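Local coordinates for protein synaptotagmin-4 (Rattus norvegicus, PDB 1W15) that is a synaptotagmin that takes part in the mobility of neuronal dense core vesicles through its interaction with KIF1A, at residues V21-L32 with H132-P140; H61-H72 with E84-C92. All coordinates share one frame; numbering follows the deposited sequence. Where two conformers were deposited one is given.

Contact 1 (V21-L32 with H132-P140)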
loop_
_atom_site.group_PDB
_atom_site.type_symbol
_atom_site.label_atom_id
_atom_site.label_comp_id
_atom_site.label_asym_id
_atom_site.label_seq_id
_atom_site.Cartn_x
_atom_site.Cartn_y
_atom_site.Cartn_z
ATOM N N VAL A 21 4.906 -3.190 -9.980
ATOM C CA VAL A 21 4.744 -4.251 -8.973
ATOM C C VAL A 21 5.727 -3.976 -7.835
ATOM O O VAL A 21 6.732 -3.291 -8.059
ATOM C CB VAL A 21 4.944 -5.691 -9.517
ATOM C CG1 VAL A 21 3.828 -6.065 -10.552
ATOM C CG2 VAL A 21 6.382 -5.910 -10.080
ATOM N N SER A 22 5.374 -4.395 -6.622
ATOM C CA SER A 22 6.295 -4.220 -5.486
ATOM C C SER A 22 6.430 -5.568 -4.809
ATOM O O SER A 22 5.419 -6.298 -4.689
ATOM C CB SER A 22 5.727 -3.177 -4.490
ATOM O OG SER A 22 6.620 -2.955 -3.425
ATOM N N LEU A 23 7.647 -5.941 -4.386
ATOM C CA LEU A 23 7.836 -7.240 -3.743
ATOM C C LEU A 23 8.695 -7.041 -2.508
ATOM O O LEU A 23 9.478 -6.075 -2.475
ATOM C CB LEU A 23 8.524 -8.240 -4.691
ATOM C CG LEU A 23 7.671 -8.854 -5.857
ATOM C CD1 LEU A 23 7.653 -7.936 -7.016
ATOM C CD2 LEU A 23 8.236 -10.231 -6.266
ATOM N N CYS A 24 8.507 -7.904 -1.505
ATOM C CA CYS A 24 9.285 -7.868 -0.249
ATOM C C CYS A 24 9.521 -9.310 0.188
ATOM O O CYS A 24 8.554 -10.078 0.354
ATOM C CB CYS A 24 8.508 -7.141 0.861
ATOM S SG CYS A 24 9.403 -7.111 2.393
ATOM N N TYR A 25 10.792 -9.694 0.375
ATOM C CA TYR A 25 11.130 -11.048 0.811
ATOM C C TYR A 25 11.397 -11.018 2.332
ATOM O O TYR A 25 12.331 -10.375 2.810
ATOM C CB TYR A 25 12.378 -11.560 0.083
ATOM C CG TYR A 25 12.883 -12.932 0.518
ATOM C CD1 TYR A 25 11.991 -13.975 0.782
ATOM C CD2 TYR A 25 14.271 -13.197 0.636
ATOM C CE1 TYR A 25 12.443 -15.253 1.170
ATOM C CE2 TYR A 25 14.733 -14.483 1.008
ATOM C CZ TYR A 25 13.810 -15.491 1.278
ATOM O OH TYR A 25 14.211 -16.754 1.662
ATOM N N GLN A 26 10.504 -11.672 3.060
ATOM C CA GLN A 26 10.584 -11.813 4.518
ATOM C C GLN A 26 11.523 -13.038 4.756
ATOM O O GLN A 26 11.043 -14.142 5.036
ATOM C CB GLN A 26 9.112 -11.896 5.141
ATOM C CG GLN A 26 8.013 -10.974 4.561
ATOM C CD GLN A 26 6.871 -10.523 5.490
ATOM O OE1 GLN A 26 6.007 -9.754 5.057
ATOM N NE2 GLN A 26 6.697 -10.849 6.765
ATOM N N SER A 27 12.852 -12.811 4.636
ATOM C CA SER A 27 13.810 -13.934 4.670
ATOM C C SER A 27 13.755 -14.850 5.905
ATOM O O SER A 27 13.956 -16.075 5.775
ATOM C CB SER A 27 15.268 -13.469 4.437
ATOM O OG SER A 27 15.809 -12.802 5.559
ATOM N N THR A 28 13.514 -14.279 7.092
ATOM C CA THR A 28 13.474 -15.099 8.333
ATOM C C THR A 28 12.178 -15.903 8.451
ATOM O O THR A 28 12.104 -16.834 9.253
ATOM C CB THR A 28 13.638 -14.253 9.614
ATOM O OG1 THR A 28 12.542 -13.328 9.727
ATOM C CG2 THR A 28 14.860 -13.384 9.541
ATOM N N THR A 29 11.159 -15.551 7.672
ATOM C CA THR A 29 9.880 -16.325 7.745
ATOM C C THR A 29 9.436 -17.013 6.444
ATOM O O THR A 29 8.351 -17.565 6.381
ATOM C CB THR A 29 8.743 -15.512 8.229
ATOM O OG1 THR A 29 8.570 -14.375 7.348
ATOM C CG2 THR A 29 9.041 -14.971 9.623
ATOM N N ASN A 30 10.288 -16.999 5.437
ATOM C CA ASN A 30 9.967 -17.669 4.177
ATOM C C ASN A 30 8.597 -17.266 3.634
ATOM O O ASN A 30 7.773 -18.132 3.330
ATOM C CB ASN A 30 9.995 -19.177 4.410
ATOM C CG ASN A 30 11.183 -19.586 5.225
ATOM O OD1 ASN A 30 12.357 -19.312 4.850
ATOM N ND2 ASN A 30 10.907 -20.222 6.363
ATOM N N THR A 31 8.322 -15.969 3.579
ATOM C CA THR A 31 7.129 -15.501 2.841
ATOM C C THR A 31 7.606 -14.445 1.893
ATOM O O THR A 31 8.669 -13.838 2.099
ATOM C CB THR A 31 5.975 -14.912 3.704
ATOM O OG1 THR A 31 6.517 -14.029 4.661
ATOM C CG2 THR A 31 5.177 -15.991 4.515
ATOM N N LEU A 32 6.839 -14.232 0.825
ATOM C CA LEU A 32 7.199 -13.215 -0.140
ATOM C C LEU A 32 5.905 -12.469 -0.342
ATOM O O LEU A 32 4.868 -13.089 -0.650
ATOM C CB LEU A 32 7.601 -13.878 -1.463
ATOM C CG LEU A 32 7.879 -12.974 -2.666
ATOM C CD1 LEU A 32 9.191 -12.108 -2.516
ATOM C CD2 LEU A 32 7.945 -13.879 -3.927
ATOM N N HIS A 132 15.256 -6.572 -10.654
ATOM C CA HIS A 132 14.287 -6.375 -9.583
ATOM C C HIS A 132 14.409 -7.558 -8.604
ATOM O O HIS A 132 14.491 -7.368 -7.402
ATOM C CB HIS A 132 12.857 -6.263 -10.167
ATOM C CG HIS A 132 11.843 -5.741 -9.179
ATOM N ND1 HIS A 132 10.545 -5.410 -9.540
ATOM C CD2 HIS A 132 11.927 -5.514 -7.842
ATOM C CE1 HIS A 132 9.881 -4.990 -8.475
ATOM N NE2 HIS A 132 10.697 -5.033 -7.429
ATOM N N TRP A 133 14.472 -8.783 -9.155
ATOM C CA TRP A 133 14.667 -9.975 -8.310
ATOM C C TRP A 133 15.988 -9.956 -7.518
ATOM O O TRP A 133 16.022 -10.336 -6.353
ATOM C CB TRP A 133 14.645 -11.225 -9.154
ATOM C CG TRP A 133 14.358 -12.483 -8.378
ATOM C CD1 TRP A 133 15.241 -13.529 -8.110
ATOM C CD2 TRP A 133 13.115 -12.848 -7.769
ATOM N NE1 TRP A 133 14.579 -14.519 -7.420
ATOM C CE2 TRP A 133 13.286 -14.127 -7.187
ATOM C CE3 TRP A 133 11.858 -12.231 -7.673
ATOM C CZ2 TRP A 133 12.255 -14.790 -6.511
ATOM C CZ3 TRP A 133 10.825 -12.899 -7.002
ATOM C CH2 TRP A 133 11.039 -14.168 -6.427
ATOM N N LYS A 134 17.071 -9.543 -8.163
ATOM C CA LYS A 134 18.362 -9.409 -7.451
ATOM C C LYS A 134 18.257 -8.479 -6.215
ATOM O O LYS A 134 18.819 -8.751 -5.130
ATOM C CB LYS A 134 19.454 -8.944 -8.410
ATOM C CG LYS A 134 20.779 -8.693 -7.667
ATOM C CD LYS A 134 22.009 -8.700 -8.529
ATOM C CE LYS A 134 23.191 -8.035 -7.775
ATOM N NZ LYS A 134 23.635 -8.732 -6.468
ATOM N N GLU A 135 17.533 -7.377 -6.402
ATOM C CA GLU A 135 17.408 -6.344 -5.382
ATOM C C GLU A 135 16.588 -6.905 -4.202
ATOM O O GLU A 135 16.980 -6.732 -3.033
ATOM C CB GLU A 135 16.794 -5.065 -5.978
ATOM C CG GLU A 135 17.082 -3.809 -5.161
ATOM C CD GLU A 135 16.563 -2.523 -5.812
ATOM O OE1 GLU A 135 16.363 -2.508 -7.044
ATOM O OE2 GLU A 135 16.368 -1.518 -5.080
ATOM N N ILE A 136 15.492 -7.614 -4.538
ATOM C CA ILE A 136 14.608 -8.384 -3.620
ATOM C C ILE A 136 15.379 -9.399 -2.707
ATOM O O ILE A 136 15.106 -9.516 -1.437
ATOM C CB ILE A 136 13.508 -9.142 -4.463
ATOM C CG1 ILE A 136 12.433 -8.164 -4.992
ATOM C CG2 ILE A 136 12.866 -10.282 -3.686
ATOM C CD1 ILE A 136 11.756 -8.658 -6.290
ATOM N N CYS A 137 16.336 -10.096 -3.332
ATOM C CA CYS A 137 17.214 -11.026 -2.639
ATOM C C CYS A 137 18.323 -10.309 -1.886
ATOM O O CYS A 137 18.750 -10.750 -0.814
ATOM C CB CYS A 137 17.810 -12.005 -3.629
ATOM S SG CYS A 137 16.560 -13.031 -4.422
ATOM N N ASP A 138 18.805 -9.202 -2.435
ATOM C CA ASP A 138 19.873 -8.431 -1.753
ATOM C C ASP A 138 19.358 -7.641 -0.535
ATOM O O ASP A 138 20.141 -7.355 0.379
ATOM C CB ASP A 138 20.612 -7.478 -2.709
ATOM C CG ASP A 138 21.531 -8.206 -3.691
ATOM O OD1 ASP A 138 21.821 -9.423 -3.531
ATOM O OD2 ASP A 138 21.960 -7.626 -4.693
ATOM N N PHE A 139 18.058 -7.268 -0.541
ATOM C CA PHE A 139 17.474 -6.455 0.506
ATOM C C PHE A 139 16.248 -7.099 1.151
ATOM O O PHE A 139 15.099 -6.567 0.988
ATOM C CB PHE A 139 17.115 -5.074 -0.035
ATOM C CG PHE A 139 18.315 -4.229 -0.453
ATOM C CD1 PHE A 139 18.832 -4.301 -1.740
ATOM C CD2 PHE A 139 18.909 -3.360 0.456
ATOM C CE1 PHE A 139 19.930 -3.496 -2.145
ATOM C CE2 PHE A 139 20.030 -2.585 0.075
ATOM C CZ PHE A 139 20.519 -2.639 -1.218
ATOM N N PRO A 140 16.429 -8.208 1.873
ATOM C CA PRO A 140 15.282 -8.869 2.481
ATOM C C PRO A 140 14.620 -7.911 3.471
ATOM O O PRO A 140 15.307 -7.030 4.011
ATOM C CB PRO A 140 15.873 -10.119 3.136
ATOM C CG PRO A 140 17.363 -9.800 3.276
ATOM C CD PRO A 140 17.693 -8.926 2.158
HETATM O O HOH W 1 12.900 -7.996 -0.179
#
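Leu-23 and Trp-133 join the first strand of the C2B beta-sandwich to helix 128-138, which is inserted between the last two strands of the fold; the contact illustrates how a helix can be fastened to a sheet by side chains and one water. The short axes of strand and helix run 34° apart. Leu-23 CD2 meets the indole edge at CZ3 of Trp-133, 3.8 Å away, the two side chains crossing at about a right angle. A chi1 of -160°, with CG opposite the backbone N, carries the far end of the indole to the strands, where CH2 lies 4.0 Å from CD2 of Leu-32. Ile-98 and Val-100 of the facing sheet also touch this indole. In the conformer given, Ile-136 adds CD1, 3.6 Å from Leu-23 CB.

The imidazole of His-132 turns an edge to the strand, CE1 lying 3.6 Å from Val-21 O with that oxygen in the ring plane. Hydrogen bonds between ND1 and NE2 of His-148, and between NE2 and Ile-144 O, fix its rotation. Farther along, a water accepts from Tyr-25 N at 2.8 Å and sits within bonding distance of Ile-136 O and Phe-139 O, where the helix ends. Pro-140 then packs on the turn: its CB is 3.6 Å from OG of Ser-27, a hydroxyl hydrogen-bonded to Arg-141.

Contact 2 (H61-H72 with E84-C92)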
loop_
_atom_site.group_PDB
_atom_site.type_symbol
_atom_site.label_atom_id
_atom_site.label_comp_id
_atom_site.label_asym_id
_atom_site.label_seq_id
_atom_site.Cartn_x
_atom_site.Cartn_y
_atom_site.Cartn_z
ATOM N N HIS A 61 8.414 -22.930 -8.145
ATOM C CA HIS A 61 9.658 -23.449 -7.522
ATOM C C HIS A 61 10.348 -24.363 -8.535
ATOM O O HIS A 61 9.853 -25.441 -8.847
ATOM C CB HIS A 61 9.286 -24.200 -6.261
ATOM C CG HIS A 61 10.470 -24.636 -5.450
ATOM N ND1 HIS A 61 10.357 -25.506 -4.382
ATOM C CD2 HIS A 61 11.785 -24.319 -5.546
ATOM C CE1 HIS A 61 11.555 -25.705 -3.860
ATOM N NE2 HIS A 61 12.437 -24.999 -4.548
ATOM N N ALA A 62 11.459 -23.893 -9.078
ATOM C CA ALA A 62 12.049 -24.477 -10.267
ATOM C C ALA A 62 10.968 -24.368 -11.369
ATOM O O ALA A 62 10.542 -23.248 -11.736
ATOM C CB ALA A 62 12.484 -25.940 -10.000
ATOM N N LYS A 63 10.484 -25.485 -11.882
ATOM C CA LYS A 63 9.523 -25.330 -12.983
ATOM C C LYS A 63 8.135 -25.767 -12.578
ATOM O O LYS A 63 7.250 -25.915 -13.422
ATOM C CB LYS A 63 10.019 -26.069 -14.216
ATOM C CG LYS A 63 11.141 -25.338 -14.929
ATOM C CD LYS A 63 11.587 -26.183 -16.101
ATOM C CE LYS A 63 13.003 -25.826 -16.555
ATOM N NZ LYS A 63 13.066 -24.453 -17.131
ATOM N N LYS A 64 7.932 -25.965 -11.288
ATOM C CA LYS A 64 6.637 -26.411 -10.810
ATOM C C LYS A 64 5.864 -25.214 -10.235
ATOM O O LYS A 64 6.366 -24.535 -9.343
ATOM C CB LYS A 64 6.828 -27.492 -9.728
ATOM C CG LYS A 64 5.580 -27.775 -8.889
ATOM C CD LYS A 64 5.817 -28.940 -7.920
ATOM C CE LYS A 64 4.855 -28.892 -6.722
ATOM N NZ LYS A 64 5.546 -29.301 -5.450
ATOM N N ARG A 65 4.646 -24.976 -10.716
ATOM C CA ARG A 65 3.814 -23.937 -10.106
ATOM C C ARG A 65 3.388 -24.372 -8.707
ATOM O O ARG A 65 2.753 -25.418 -8.523
ATOM C CB ARG A 65 2.571 -23.613 -10.925
ATOM C CG ARG A 65 1.901 -22.365 -10.375
ATOM C CD ARG A 65 0.766 -21.812 -11.202
ATOM N NE ARG A 65 -0.281 -22.804 -11.428
ATOM C CZ ARG A 65 -1.408 -22.577 -12.093
ATOM N NH1 ARG A 65 -1.674 -21.381 -12.597
ATOM N NH2 ARG A 65 -2.283 -23.563 -12.266
ATOM N N ILE A 66 3.737 -23.583 -7.708
ATOM C CA ILE A 66 3.346 -23.968 -6.358
ATOM C C ILE A 66 2.231 -23.068 -5.781
ATOM O O ILE A 66 1.677 -23.379 -4.746
ATOM C CB ILE A 66 4.560 -23.993 -5.455
ATOM C CG1 ILE A 66 5.240 -22.609 -5.464
ATOM C CG2 ILE A 66 5.524 -25.164 -5.855
ATOM C CD1 ILE A 66 6.251 -22.459 -4.262
ATOM N N SER A 67 1.909 -21.959 -6.424
ATOM C CA SER A 67 0.810 -21.124 -5.936
ATOM C C SER A 67 0.337 -20.226 -7.042
ATOM O O SER A 67 1.100 -19.973 -7.979
ATOM C CB SER A 67 1.284 -20.283 -4.738
ATOM O OG SER A 67 0.194 -19.558 -4.163
ATOM N N LYS A 68 -0.910 -19.731 -6.943
ATOM C CA LYS A 68 -1.425 -18.786 -7.933
ATOM C C LYS A 68 -2.378 -17.793 -7.243
ATOM O O LYS A 68 -3.043 -18.165 -6.265
ATOM C CB LYS A 68 -2.126 -19.514 -9.115
ATOM C CG LYS A 68 -3.292 -20.370 -8.685
ATOM C CD LYS A 68 -4.023 -21.061 -9.842
ATOM C CE LYS A 68 -5.325 -21.693 -9.321
ATOM N NZ LYS A 68 -6.179 -22.245 -10.440
ATOM N N LYS A 69 -2.460 -16.569 -7.759
ATOM C CA LYS A 69 -3.351 -15.528 -7.230
ATOM C C LYS A 69 -3.886 -14.780 -8.414
ATOM O O LYS A 69 -3.315 -14.848 -9.493
ATOM C CB LYS A 69 -2.547 -14.521 -6.386
ATOM C CG LYS A 69 -1.685 -15.142 -5.263
ATOM C CD LYS A 69 -2.476 -15.651 -4.081
ATOM C CE LYS A 69 -1.482 -16.143 -3.015
ATOM N NZ LYS A 69 -2.267 -16.721 -1.936
ATOM N N LYS A 70 -4.972 -14.048 -8.232
ATOM C CA LYS A 70 -5.416 -13.140 -9.277
ATOM C C LYS A 70 -6.116 -11.942 -8.697
ATOM O O LYS A 70 -6.669 -12.033 -7.575
ATOM C CB LYS A 70 -6.235 -13.845 -10.350
ATOM C CG LYS A 70 -7.616 -14.119 -10.060
ATOM C CD LYS A 70 -8.169 -14.941 -11.241
ATOM C CE LYS A 70 -9.522 -15.529 -10.852
ATOM N NZ LYS A 70 -9.960 -16.584 -11.854
ATOM N N THR A 71 -6.017 -10.813 -9.405
ATOM C CA THR A 71 -6.673 -9.592 -8.985
ATOM C C THR A 71 -8.071 -9.563 -9.495
ATOM O O THR A 71 -8.455 -10.383 -10.327
ATOM C CB THR A 71 -5.953 -8.311 -9.525
ATOM O OG1 THR A 71 -6.193 -8.201 -10.946
ATOM C CG2 THR A 71 -4.408 -8.360 -9.338
ATOM N N HIS A 72 -8.809 -8.563 -9.024
ATOM C CA HIS A 72 -10.113 -8.196 -9.584
ATOM C C HIS A 72 -9.902 -7.585 -10.939
ATOM O O HIS A 72 -8.777 -7.200 -11.311
ATOM C CB HIS A 72 -10.802 -7.174 -8.687
ATOM C CG HIS A 72 -11.181 -7.727 -7.353
ATOM N ND1 HIS A 72 -12.429 -8.268 -7.100
ATOM C CD2 HIS A 72 -10.459 -7.890 -6.216
ATOM C CE1 HIS A 72 -12.476 -8.689 -5.846
ATOM N NE2 HIS A 72 -11.292 -8.473 -5.288
ATOM N N GLU A 84 -3.312 -4.665 -5.215
ATOM C CA GLU A 84 -3.710 -5.931 -4.578
ATOM C C GLU A 84 -2.456 -6.534 -4.002
ATOM O O GLU A 84 -1.560 -6.854 -4.775
ATOM C CB GLU A 84 -4.379 -6.907 -5.599
ATOM C CG GLU A 84 -5.787 -6.399 -5.872
ATOM C CD GLU A 84 -6.809 -7.491 -6.035
ATOM O OE1 GLU A 84 -6.662 -8.543 -5.362
ATOM O OE2 GLU A 84 -7.769 -7.245 -6.791
ATOM N N LEU A 85 -2.424 -6.719 -2.684
ATOM C CA LEU A 85 -1.278 -7.385 -2.036
ATOM C C LEU A 85 -1.604 -8.869 -1.833
ATOM O O LEU A 85 -2.722 -9.240 -1.348
ATOM C CB LEU A 85 -0.918 -6.704 -0.729
ATOM C CG LEU A 85 0.297 -7.238 0.081
ATOM C CD1 LEU A 85 0.898 -6.022 0.876
ATOM C CD2 LEU A 85 -0.093 -8.389 1.025
ATOM N N PHE A 86 -0.614 -9.706 -2.178
ATOM C CA PHE A 86 -0.694 -11.140 -1.941
ATOM C C PHE A 86 0.473 -11.594 -1.112
ATOM O O PHE A 86 1.595 -11.031 -1.219
ATOM C CB PHE A 86 -0.655 -11.917 -3.260
ATOM C CG PHE A 86 -1.749 -11.483 -4.243
ATOM C CD1 PHE A 86 -3.081 -11.826 -4.013
ATOM C CD2 PHE A 86 -1.407 -10.760 -5.400
ATOM C CE1 PHE A 86 -4.105 -11.428 -4.921
ATOM C CE2 PHE A 86 -2.455 -10.355 -6.335
ATOM C CZ PHE A 86 -3.771 -10.690 -6.061
ATOM N N VAL A 87 0.224 -12.629 -0.331
ATOM C CA VAL A 87 1.287 -13.224 0.492
ATOM C C VAL A 87 1.543 -14.649 -0.017
ATOM O O VAL A 87 0.609 -15.477 -0.042
ATOM C CB VAL A 87 0.878 -13.233 2.010
ATOM C CG1 VAL A 87 1.929 -13.939 2.910
ATOM C CG2 VAL A 87 0.683 -11.839 2.473
ATOM N N PHE A 88 2.806 -14.947 -0.376
ATOM C CA PHE A 88 3.190 -16.317 -0.800
ATOM C C PHE A 88 4.044 -16.974 0.245
ATOM O O PHE A 88 4.955 -16.360 0.759
ATOM C CB PHE A 88 3.992 -16.292 -2.084
ATOM C CG PHE A 88 3.188 -15.963 -3.287
ATOM C CD1 PHE A 88 2.305 -16.903 -3.836
ATOM C CD2 PHE A 88 3.339 -14.729 -3.919
ATOM C CE1 PHE A 88 1.574 -16.624 -5.001
ATOM C CE2 PHE A 88 2.591 -14.422 -5.076
ATOM C CZ PHE A 88 1.702 -15.390 -5.619
ATOM N N ASP A 89 3.740 -18.220 0.555
ATOM C CA ASP A 89 4.671 -19.096 1.325
ATOM C C ASP A 89 5.822 -19.599 0.446
ATOM O O ASP A 89 5.599 -20.016 -0.689
ATOM C CB ASP A 89 3.897 -20.315 1.834
ATOM C CG ASP A 89 2.881 -19.953 2.904
ATOM O OD1 ASP A 89 3.169 -19.083 3.753
ATOM O OD2 ASP A 89 1.760 -20.494 2.983
ATOM N N ILE A 90 7.049 -19.546 0.936
ATOM C CA ILE A 90 8.192 -19.989 0.172
ATOM C C ILE A 90 8.613 -21.274 0.868
ATOM O O ILE A 90 8.920 -21.259 2.058
ATOM C CB ILE A 90 9.346 -18.912 0.178
ATOM C CG1 ILE A 90 8.867 -17.586 -0.420
ATOM C CG2 ILE A 90 10.612 -19.436 -0.521
ATOM C CD1 ILE A 90 8.366 -17.665 -1.905
ATOM N N PRO A 91 8.554 -22.399 0.156
ATOM C CA PRO A 91 8.812 -23.706 0.788
ATOM C C PRO A 91 10.286 -24.052 0.896
ATOM O O PRO A 91 10.609 -25.196 1.153
ATOM C CB PRO A 91 8.111 -24.689 -0.158
ATOM C CG PRO A 91 8.252 -24.047 -1.527
ATOM C CD PRO A 91 8.210 -22.530 -1.277
ATOM N N CYS A 92 11.180 -23.113 0.656
ATOM C CA CYS A 92 12.611 -23.397 0.735
ATOM C C CYS A 92 13.267 -22.232 1.450
ATOM O O CYS A 92 12.605 -21.238 1.764
ATOM C CB CYS A 92 13.207 -23.584 -0.669
ATOM S SG CYS A 92 12.557 -22.442 -1.930
HETATM O O HOH W 2 -8.186 -11.007 -5.770
#
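A single water bridges Lys-70 O and Glu-84 OE1, donating to both; it stands 2.6 Å from Lys-70 O. The other carboxylate oxygen, Glu-84 OE2, accepts a nearly straight bond from His-72 N, but it is modelled too close to the histidine ring, so its exact place is doubtful. Thus one acid reaches over to the backbone at the end of strand 64-70, an example of two strands of different sheets linked by a side chain and a water rather than by backbone pairing.

Lys-69 carries the middle of the contact. Its chain bends at chi2 (-73°), and its aliphatic part runs between two phenylalanines. CB sits over the centre of the Phe-86 ring, 3.6 Å from the centroid, in a CH-pi contact, while CG touches Phe-88 CZ at 3.4 Å. The Phe-88 ring also receives Ser-67 OG at its edge, in plane, 3.3 Å from CE1. At the far end CD1 of Ile-66 abuts Pro-91 CD at 3.6 Å, and Cys-92 SG lies over one face of His-61, 4.0 Å from the ring centroid.

Lys-68 and Lys-70 start away from this interface; their strand probably corresponds to the polybasic strand of synaptotagmin C2B domains. The axes of 64-70 and 84-89 come within 8.2 Å of each other, nearly antiparallel, in different sheets: strand 64-70 pairs with strand 53-61, with a classic bulge where Ile-66 and Ser-67 face Leu-59, and strand 80-89 pairs with strand 31-40.

Overall arrangement
The two contacts lie side by side, their centres 13 Å apart, and share one sheet, in which strands 31-40 and 80-89 are neighbours. Probable backbone hydrogen bonds connect them: Leu-32 O to Phe-88 N at 2.8 Å and Asn-30 O to Ile-90 N at 2.9 Å. Contact 1 packs the helix on that sheet, whereas contact 2 joins the same sheet to the edge strand of the other one. Bound ions lie near both, with the side chain of Tyr-25 about 5 Å from a calcium and that of Ser-67 about 3 Å from a sodium, but the calcium coordinated by Asp-52, Asp-106, Ser-107 and Glu-108 draws on residues outside all four segments.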